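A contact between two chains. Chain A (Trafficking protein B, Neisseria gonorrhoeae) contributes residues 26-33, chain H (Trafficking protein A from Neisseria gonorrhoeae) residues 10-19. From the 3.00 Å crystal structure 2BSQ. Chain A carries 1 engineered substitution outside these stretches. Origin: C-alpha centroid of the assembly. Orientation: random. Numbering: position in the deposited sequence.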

ATOM      1  N   ASP A  26     -27.543   1.281  13.975  1.00 37.74           N
ATOM      2  CA  ASP A  26     -27.834   2.156  12.854  1.00 38.31           C
ATOM      3  C   ASP A  26     -27.012   3.424  12.896  1.00 37.94           C
ATOM      4  O   ASP A  26     -26.761   4.037  11.861  1.00 38.92           O
ATOM      5  CB  ASP A  26     -29.311   2.504  12.804  1.00 40.05           C
ATOM      6  CG  ASP A  26     -30.153   1.346  12.326  1.00 42.23           C
ATOM      7  OD1 ASP A  26     -29.681   0.606  11.437  1.00 43.48           O
ATOM      8  OD2 ASP A  26     -31.283   1.177  12.826  1.00 43.11           O
ATOM      9  N   SER A  27     -26.582   3.821  14.084  1.00 36.69           N
ATOM     10  CA  SER A  27     -25.772   5.019  14.196  1.00 36.23           C
ATOM     11  C   SER A  27     -24.349   4.671  13.790  1.00 36.37           C
ATOM     12  O   SER A  27     -23.408   5.405  14.101  1.00 37.00           O
ATOM     13  CB  SER A  27     -25.754   5.525  15.629  1.00 36.16           C
ATOM     14  OG  SER A  27     -24.871   4.747  16.419  1.00 35.97           O
ATOM     15  N   LEU A  28     -24.184   3.544  13.106  1.00 35.57           N
ATOM     16  CA  LEU A  28     -22.853   3.128  12.697  1.00 35.15           C
ATOM     17  C   LEU A  28     -22.645   3.182  11.201  1.00 35.47           C
ATOM     18  O   LEU A  28     -23.604   3.145  10.429  1.00 36.21           O
ATOM     19  CB  LEU A  28     -22.556   1.706  13.178  1.00 33.81           C
ATOM     20  CG  LEU A  28     -22.409   1.434  14.674  1.00 33.55           C
ATOM     21  CD1 LEU A  28     -21.958   0.009  14.861  1.00 32.27           C
ATOM     22  CD2 LEU A  28     -21.403   2.385  15.294  1.00 33.24           C
ATOM     23  N   ILE A  29     -21.379   3.282  10.810  1.00 35.24           N
ATOM     24  CA  ILE A  29     -20.995   3.300   9.417  1.00 36.36           C
ATOM     25  C   ILE A  29     -20.283   1.974   9.145  1.00 37.29           C
ATOM     26  O   ILE A  29     -19.160   1.746   9.619  1.00 37.57           O
ATOM     27  CB  ILE A  29     -20.064   4.480   9.125  1.00 37.12           C
ATOM     28  CG1 ILE A  29     -20.894   5.759   9.080  1.00 36.87           C
ATOM     29  CG2 ILE A  29     -19.300   4.256   7.807  1.00 37.51           C
ATOM     30  CD1 ILE A  29     -20.138   6.957   8.607  1.00 36.89           C
ATOM     31  N   LEU A  30     -20.953   1.111   8.381  1.00 37.27           N
ATOM     32  CA  LEU A  30     -20.463  -0.223   8.042  1.00 36.95           C
ATOM     33  C   LEU A  30     -18.955  -0.383   7.962  1.00 36.82           C
ATOM     34  O   LEU A  30     -18.366  -1.172   8.701  1.00 37.07           O
ATOM     35  CB  LEU A  30     -21.087  -0.697   6.729  1.00 36.80           C
ATOM     36  CG  LEU A  30     -20.843  -2.184   6.432  1.00 37.26           C
ATOM     37  CD1 LEU A  30     -21.338  -3.039   7.597  1.00 36.38           C
ATOM     38  CD2 LEU A  30     -21.548  -2.580   5.143  1.00 37.32           C
ATOM     39  N   GLU A  31     -18.330   0.358   7.061  1.00 36.56           N
ATOM     40  CA  GLU A  31     -16.889   0.289   6.884  1.00 36.33           C
ATOM     41  C   GLU A  31     -16.079   0.385   8.182  1.00 35.56           C
ATOM     42  O   GLU A  31     -14.875   0.160   8.174  1.00 35.72           O
ATOM     43  CB  GLU A  31     -16.451   1.394   5.933  1.00 37.62           C
ATOM     44  CG  GLU A  31     -16.942   1.223   4.493  1.00 41.54           C
ATOM     45  CD  GLU A  31     -18.453   1.394   4.320  1.00 43.67           C
ATOM     46  OE1 GLU A  31     -19.009   2.402   4.817  1.00 45.45           O
ATOM     47  OE2 GLU A  31     -19.082   0.526   3.665  1.00 44.39           O
ATOM     48  N   ASP A  32     -16.733   0.701   9.295  1.00 34.76           N
ATOM     49  CA  ASP A  32     -16.046   0.850  10.577  1.00 33.94           C
ATOM     50  C   ASP A  32     -16.207  -0.375  11.491  1.00 32.89           C
ATOM     51  O   ASP A  32     -15.437  -0.585  12.440  1.00 32.15           O
ATOM     52  CB  ASP A  32     -16.592   2.091  11.280  1.00 35.67           C
ATOM     53  CG  ASP A  32     -15.691   2.577  12.397  1.00 39.00           C
ATOM     54  OD1 ASP A  32     -15.460   1.816  13.361  1.00 40.95           O
ATOM     55  OD2 ASP A  32     -15.207   3.728  12.315  1.00 41.19           O
ATOM     56  N   VAL A  33     -17.215  -1.181  11.186  1.00 31.24           N
ATOM     57  CA  VAL A  33     -17.541  -2.366  11.959  1.00 28.75           C
ATOM     58  C   VAL A  33     -16.844  -3.595  11.404  1.00 27.66           C
ATOM     59  O   VAL A  33     -16.871  -3.826  10.203  1.00 27.03           O
ATOM     60  CB  VAL A  33     -19.064  -2.598  11.935  1.00 28.86           C
ATOM     61  CG1 VAL A  33     -19.431  -3.835  12.737  1.00 29.07           C
ATOM     62  CG2 VAL A  33     -19.777  -1.368  12.467  1.00 27.84           C
TER
ATOM     63  N   GLU H  10     -24.440  12.418  17.881  1.00 38.22           N
ATOM     64  CA  GLU H  10     -23.405  11.400  18.064  1.00 38.39           C
ATOM     65  C   GLU H  10     -23.797  10.344  17.066  1.00 37.22           C
ATOM     66  O   GLU H  10     -24.683   9.550  17.334  1.00 38.18           O
ATOM     67  CB  GLU H  10     -23.438  10.808  19.477  1.00 39.85           C
ATOM     68  CG  GLU H  10     -23.439  11.875  20.564  1.00 43.94           C
ATOM     69  CD  GLU H  10     -22.496  11.561  21.718  1.00 46.08           C
ATOM     70  OE1 GLU H  10     -21.306  11.272  21.445  1.00 47.62           O
ATOM     71  OE2 GLU H  10     -22.940  11.622  22.893  1.00 46.38           O
ATOM     72  N   ALA H  11     -23.140  10.366  15.915  1.00 35.54           N
ATOM     73  CA  ALA H  11     -23.403   9.461  14.807  1.00 35.19           C
ATOM     74  C   ALA H  11     -22.926  10.282  13.614  1.00 35.62           C
ATOM     75  O   ALA H  11     -22.160   9.805  12.771  1.00 36.14           O
ATOM     76  CB  ALA H  11     -24.889   9.171  14.679  1.00 34.20           C
ATOM     77  N   THR H  12     -23.403  11.521  13.531  1.00 34.67           N
ATOM     78  CA  THR H  12     -22.936  12.402  12.482  1.00 33.75           C
ATOM     79  C   THR H  12     -21.484  12.521  12.906  1.00 33.53           C
ATOM     80  O   THR H  12     -20.565  12.499  12.086  1.00 33.43           O
ATOM     81  CB  THR H  12     -23.573  13.789  12.566  1.00 33.34           C
ATOM     82  OG1 THR H  12     -24.984  13.663  12.411  1.00 33.72           O
ATOM     83  CG2 THR H  12     -23.023  14.704  11.473  1.00 32.65           C
ATOM     84  N   HIS H  13     -21.293  12.627  14.217  1.00 32.91           N
ATOM     85  CA  HIS H  13     -19.965  12.731  14.774  1.00 33.21           C
ATOM     86  C   HIS H  13     -19.171  11.494  14.390  1.00 33.99           C
ATOM     87  O   HIS H  13     -17.978  11.570  14.099  1.00 34.44           O
ATOM     88  CB  HIS H  13     -20.035  12.852  16.288  1.00 32.80           C
ATOM     89  CG  HIS H  13     -18.701  13.055  16.934  1.00 33.42           C
ATOM     90  ND1 HIS H  13     -17.726  12.082  16.947  1.00 33.76           N
ATOM     91  CD2 HIS H  13     -18.173  14.125  17.572  1.00 33.74           C
ATOM     92  CE1 HIS H  13     -16.654  12.545  17.567  1.00 34.14           C
ATOM     93  NE2 HIS H  13     -16.898  13.782  17.955  1.00 34.03           N
ATOM     94  N   ASN H  14     -19.837  10.348  14.392  1.00 34.69           N
ATOM     95  CA  ASN H  14     -19.178   9.106  14.017  1.00 34.68           C
ATOM     96  C   ASN H  14     -18.762   9.178  12.560  1.00 33.55           C
ATOM     97  O   ASN H  14     -17.618   8.920  12.218  1.00 33.71           O
ATOM     98  CB  ASN H  14     -20.114   7.909  14.214  1.00 36.73           C
ATOM     99  CG  ASN H  14     -20.430   7.646  15.676  1.00 39.17           C
ATOM    100  OD1 ASN H  14     -19.593   7.898  16.558  1.00 40.07           O
ATOM    101  ND2 ASN H  14     -21.632   7.119  15.945  1.00 39.09           N
ATOM    102  N   ALA H  15     -19.705   9.537  11.705  1.00 32.75           N
ATOM    103  CA  ALA H  15     -19.447   9.637  10.280  1.00 32.33           C
ATOM    104  C   ALA H  15     -18.216  10.477   9.994  1.00 32.08           C
ATOM    105  O   ALA H  15     -17.348  10.097   9.208  1.00 31.17           O
ATOM    106  CB  ALA H  15     -20.663  10.235   9.580  1.00 32.65           C
ATOM    107  N   ILE H  16     -18.144  11.631  10.635  1.00 32.60           N
ATOM    108  CA  ILE H  16     -17.014  12.508  10.427  1.00 33.59           C
ATOM    109  C   ILE H  16     -15.747  11.854  10.952  1.00 34.34           C
ATOM    110  O   ILE H  16     -14.795  11.660  10.200  1.00 35.39           O
ATOM    111  CB  ILE H  16     -17.240  13.866  11.104  1.00 32.81           C
ATOM    112  CG1 ILE H  16     -18.424  14.567  10.446  1.00 31.35           C
ATOM    113  CG2 ILE H  16     -16.011  14.720  10.975  1.00 33.76           C
ATOM    114  CD1 ILE H  16     -18.365  14.540   8.950  1.00 29.23           C
ATOM    115  N   LYS H  17     -15.741  11.509  12.235  1.00 34.88           N
ATOM    116  CA  LYS H  17     -14.595  10.846  12.854  1.00 35.20           C
ATOM    117  C   LYS H  17     -14.034   9.867  11.829  1.00 34.17           C
ATOM    118  O   LYS H  17     -12.835   9.830  11.569  1.00 33.84           O
ATOM    119  CB  LYS H  17     -15.056  10.076  14.105  1.00 37.10           C
ATOM    120  CG  LYS H  17     -13.952   9.577  15.053  1.00 39.58           C
ATOM    121  CD  LYS H  17     -13.415  10.719  15.911  1.00 42.21           C
ATOM    122  CE  LYS H  17     -12.416  10.235  16.967  1.00 43.66           C
ATOM    123  NZ  LYS H  17     -11.694  11.394  17.619  1.00 44.32           N
ATOM    124  N   PHE H  18     -14.931   9.097  11.231  1.00 33.51           N
ATOM    125  CA  PHE H  18     -14.566   8.105  10.241  1.00 33.84           C
ATOM    126  C   PHE H  18     -13.834   8.660   9.033  1.00 33.78           C
ATOM    127  O   PHE H  18     -12.706   8.260   8.763  1.00 34.01           O
ATOM    128  CB  PHE H  18     -15.809   7.371   9.762  1.00 35.14           C
ATOM    129  CG  PHE H  18     -15.541   6.386   8.673  1.00 35.68           C
ATOM    130  CD1 PHE H  18     -14.840   5.211   8.940  1.00 36.14           C
ATOM    131  CD2 PHE H  18     -15.967   6.642   7.375  1.00 35.44           C
ATOM    132  CE1 PHE H  18     -14.566   4.299   7.928  1.00 36.22           C
ATOM    133  CE2 PHE H  18     -15.702   5.745   6.356  1.00 36.63           C
ATOM    134  CZ  PHE H  18     -14.996   4.563   6.631  1.00 36.49           C
ATOM    135  N   ARG H  19     -14.474   9.565   8.293  1.00 34.08           N
ATOM    136  CA  ARG H  19     -13.847  10.145   7.103  1.00 33.76           C
ATOM    137  C   ARG H  19     -12.521  10.756   7.483  1.00 33.47           C
ATOM    138  O   ARG H  19     -11.602  10.834   6.680  1.00 33.22           O
ATOM    139  CB  ARG H  19     -14.747  11.207   6.479  1.00 33.85           C
ATOM    140  CG  ARG H  19     -16.132  10.693   6.216  1.00 35.97           C
ATOM    141  CD  ARG H  19     -16.954  11.633   5.369  1.00 38.13           C
ATOM    142  NE  ARG H  19     -16.563  11.620   3.963  1.00 39.55           N
ATOM    143  CZ  ARG H  19     -15.816  12.555   3.390  1.00 40.65           C
ATOM    144  NH1 ARG H  19     -15.377  13.585   4.113  1.00 40.65           N
ATOM    145  NH2 ARG H  19     -15.517  12.461   2.099  1.00 40.03           N
TER

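A short, irregular segment of chain A lies along one side of a helix of chain H in a small, mainly apolar contact, pinned near the start of that helix by a single hydrogen bond. Ala H11, just before the helix, and Asn H14, Ala H15 and Phe H18 within it make the contacts, a spacing of three and four residues that keeps all four on one side.

Ile A29 is the centre of the packing. Its chi1 m, chi2 t rotamer extends CD1 to the helix backbone, 3.2 Å from CA of Ala H15 and 3.5 Å from its CB; alanine leaves little side chain between the isoleucine and the helix backbone. CG2 of Ile A29 sits over one face of the Phe H18 ring, 4.1 Å from CD2, in a CH-pi contact. Phe H18, with chi1 t, gives up the most surface, and its ring also meets CB of Glu A31 at 3.6 Å from CZ, so the acidic residue contributes aliphatic carbon here.

Where Ser A27 leaves helical geometry, its carbonyl O accepts a hydrogen bond from ND2 of Asn H14 at 3.1 Å. An amide side chain suits this position, supplying a donor to a backbone acceptor. Beside it, CB of Ser A27 rests 3.9 Å from CB of Ala H11, the N-cap residue, two small side chains where the backbones approach closely.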